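Local coordinates for protein phenolpthiocerol synthesis type-I polyketide synthase ppsA (Mycobacterium bovis, PDB 7AKC) that probably builds part of the lipid core of phthiocerols and phenolphthiocerols by chain extension, this piece being its acyltransferase domain, at residues Thr244-Leu249 with Met264-His269. Sequence-based numbering, arbitrary orientation.
Sequences TTYADL and MRNPVH
His269 and Asn266 hold two successive carbonyls, of Thr244 and Thr245, where the loop after the outermost parallel strand 240-242 of the acyltransferase fold meets the linker between helices 257-265 and 270-278. Thr244 O takes two N-H groups from one residue: His269 N lies in the carbonyl plane on a lone pair at 2.7 Å, nearly straight (173°), while His269 ND1, 3.0 Å from Thr244 O, stands above that plane and gives a more bent bond. His269 CG sits beside its own backbone N (chi1 -59°), which puts the imidazole on the amide's side, and the turn of the ring then sets ND1 at the same oxygen; the bond has ND1 as donor, so ND1 carries a hydrogen. One face of the imidazole lies against the backbone, with Ala247 N over its centre and Tyr246 C toward the rim. Ala247 CB reaches His269 NE2 at 3.8 Å. Asn266 ND2 donates to Thr245 O (2.9 Å, 167°), which lies close to the amide plane. Thr245 CG2, 4.0 Å from Asn266 ND2, also covers the centre of one face of the Tyr246 ring. Farther out, Glu115 binds Thr244 N and Thr245 OG1, and Thr244 OG1 bonds to Gly110 O. Gly110 belongs to a GxSxG sequence, consistent with the nucleophile elbow of acyltransferases, whose Ser112 touches Val268. Val268 CG1 packs alongside the Thr244 side chain, 3.8 Å from Thr244 OG1.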
loop_
_atom_site.group_PDB
_atom_site.type_symbol
_atom_site.label_atom_id
_atom_site.label_comp_id
_atom_site.label_asym_id
_atom_site.label_seq_id
_atom_site.Cartn_x
_atom_site.Cartn_y
_atom_site.Cartn_z
ATOM N N THR A 244 1.044 -0.833 -7.466
ATOM C CA THR A 244 1.206 -2.060 -6.701
ATOM C C THR A 244 -0.064 -2.938 -6.831
ATOM O O THR A 244 -0.174 -3.994 -6.170
ATOM C CB THR A 244 1.472 -1.715 -5.224
ATOM O OG1 THR A 244 0.396 -0.907 -4.680
ATOM C CG2 THR A 244 2.863 -1.038 -5.015
ATOM N N THR A 245 -1.009 -2.553 -7.675
ATOM C CA THR A 245 -2.257 -3.260 -7.845
ATOM C C THR A 245 -2.179 -4.587 -8.597
ATOM O O THR A 245 -2.883 -5.560 -8.218
ATOM C CB THR A 245 -3.275 -2.328 -8.508
ATOM O OG1 THR A 245 -3.532 -1.240 -7.600
ATOM C CG2 THR A 245 -4.592 -3.041 -8.857
ATOM N N TYR A 246 -1.359 -4.608 -9.647
ATOM C CA TYR A 246 -1.297 -5.779 -10.545
ATOM C C TYR A 246 0.024 -6.544 -10.454
ATOM O O TYR A 246 1.075 -5.940 -10.264
ATOM C CB TYR A 246 -1.517 -5.320 -11.989
ATOM C CG TYR A 246 -2.709 -4.423 -12.186
ATOM C CD1 TYR A 246 -3.973 -4.957 -12.354
ATOM C CD2 TYR A 246 -2.573 -3.047 -12.208
ATOM C CE1 TYR A 246 -5.077 -4.146 -12.535
ATOM C CE2 TYR A 246 -3.669 -2.222 -12.383
ATOM C CZ TYR A 246 -4.925 -2.774 -12.547
ATOM O OH TYR A 246 -6.014 -1.976 -12.724
ATOM N N ALA A 247 -0.066 -7.860 -10.624
ATOM C CA ALA A 247 1.145 -8.687 -10.647
ATOM C C ALA A 247 1.996 -8.326 -11.871
ATOM O O ALA A 247 3.211 -8.441 -11.813
ATOM C CB ALA A 247 0.782 -10.179 -10.702
ATOM N N ASP A 248 1.343 -7.943 -12.968
ATOM C CA ASP A 248 2.067 -7.534 -14.197
ATOM C C ASP A 248 2.289 -6.034 -14.106
ATOM O O ASP A 248 1.319 -5.299 -14.194
ATOM C CB ASP A 248 1.321 -7.961 -15.464
ATOM C CG ASP A 248 1.995 -7.578 -16.774
ATOM O OD1 ASP A 248 3.154 -7.137 -16.741
ATOM O OD2 ASP A 248 1.349 -7.731 -17.819
ATOM N N LEU A 249 3.538 -5.617 -13.911
ATOM C CA LEU A 249 3.812 -4.177 -13.701
ATOM C C LEU A 249 3.735 -3.423 -15.029
ATOM O O LEU A 249 3.703 -2.211 -14.996
ATOM C CB LEU A 249 5.156 -3.985 -13.004
ATOM C CG LEU A 249 5.330 -4.699 -11.670
ATOM C CD1 LEU A 249 6.793 -4.705 -11.281
ATOM C CD2 LEU A 249 4.507 -4.034 -10.583
ATOM N N MET A 264 -8.380 -2.307 -4.118
ATOM C CA MET A 264 -8.800 -2.601 -2.720
ATOM C C MET A 264 -8.878 -4.115 -2.455
ATOM O O MET A 264 -8.757 -4.488 -1.296
ATOM C CB MET A 264 -10.148 -1.934 -2.416
ATOM C CG MET A 264 -11.334 -2.621 -3.027
ATOM S SD MET A 264 -12.838 -1.652 -2.832
ATOM C CE MET A 264 -12.744 -1.244 -1.093
ATOM N N ARG A 265 -9.056 -4.939 -3.484
ATOM C CA ARG A 265 -9.203 -6.411 -3.305
ATOM C C ARG A 265 -7.879 -7.122 -3.581
ATOM O O ARG A 265 -7.532 -8.026 -2.822
ATOM C CB ARG A 265 -10.268 -6.950 -4.263
ATOM C CG ARG A 265 -10.334 -8.461 -4.388
ATOM C CD ARG A 265 -10.601 -9.122 -3.056
ATOM N NE ARG A 265 -10.592 -10.566 -3.180
ATOM C CZ ARG A 265 -9.527 -11.334 -3.007
ATOM N NH1 ARG A 265 -8.361 -10.801 -2.687
ATOM N NH2 ARG A 265 -9.638 -12.638 -3.148
ATOM N N ASN A 266 -7.176 -6.726 -4.648
ATOM C CA ASN A 266 -5.968 -7.446 -5.022
ATOM C C ASN A 266 -4.901 -7.378 -3.949
ATOM O O ASN A 266 -4.839 -6.396 -3.201
ATOM C CB ASN A 266 -5.374 -6.824 -6.297
ATOM C CG ASN A 266 -5.978 -7.331 -7.575
ATOM O OD1 ASN A 266 -6.999 -8.024 -7.588
ATOM N ND2 ASN A 266 -5.384 -6.931 -8.693
ATOM N N PRO A 267 -3.984 -8.358 -3.924
ATOM C CA PRO A 267 -2.795 -8.207 -3.078
ATOM C C PRO A 267 -2.016 -6.930 -3.469
ATOM O O PRO A 267 -2.177 -6.363 -4.569
ATOM C CB PRO A 267 -1.918 -9.427 -3.431
ATOM C CG PRO A 267 -2.696 -10.272 -4.287
ATOM C CD PRO A 267 -3.924 -9.554 -4.772
ATOM N N VAL A 268 -1.205 -6.454 -2.546
ATOM C CA VAL A 268 -0.380 -5.237 -2.760
ATOM C C VAL A 268 1.012 -5.713 -3.201
ATOM O O VAL A 268 1.730 -6.345 -2.397
ATOM C CB VAL A 268 -0.253 -4.457 -1.450
ATOM C CG1 VAL A 268 0.681 -3.253 -1.648
ATOM C CG2 VAL A 268 -1.629 -4.031 -0.915
ATOM N N HIS A 269 1.364 -5.467 -4.468
ATOM C CA HIS A 269 2.623 -5.948 -5.063
ATOM C C HIS A 269 3.757 -4.982 -4.756
ATOM O O HIS A 269 4.339 -4.377 -5.651
ATOM C CB HIS A 269 2.414 -6.207 -6.596
ATOM C CG HIS A 269 1.342 -7.223 -6.871
ATOM N ND1 HIS A 269 -0.007 -6.881 -6.926
ATOM C CD2 HIS A 269 1.449 -8.578 -6.956
ATOM C CE1 HIS A 269 -0.667 -8.024 -7.105
ATOM N NE2 HIS A 269 0.170 -9.065 -7.167
#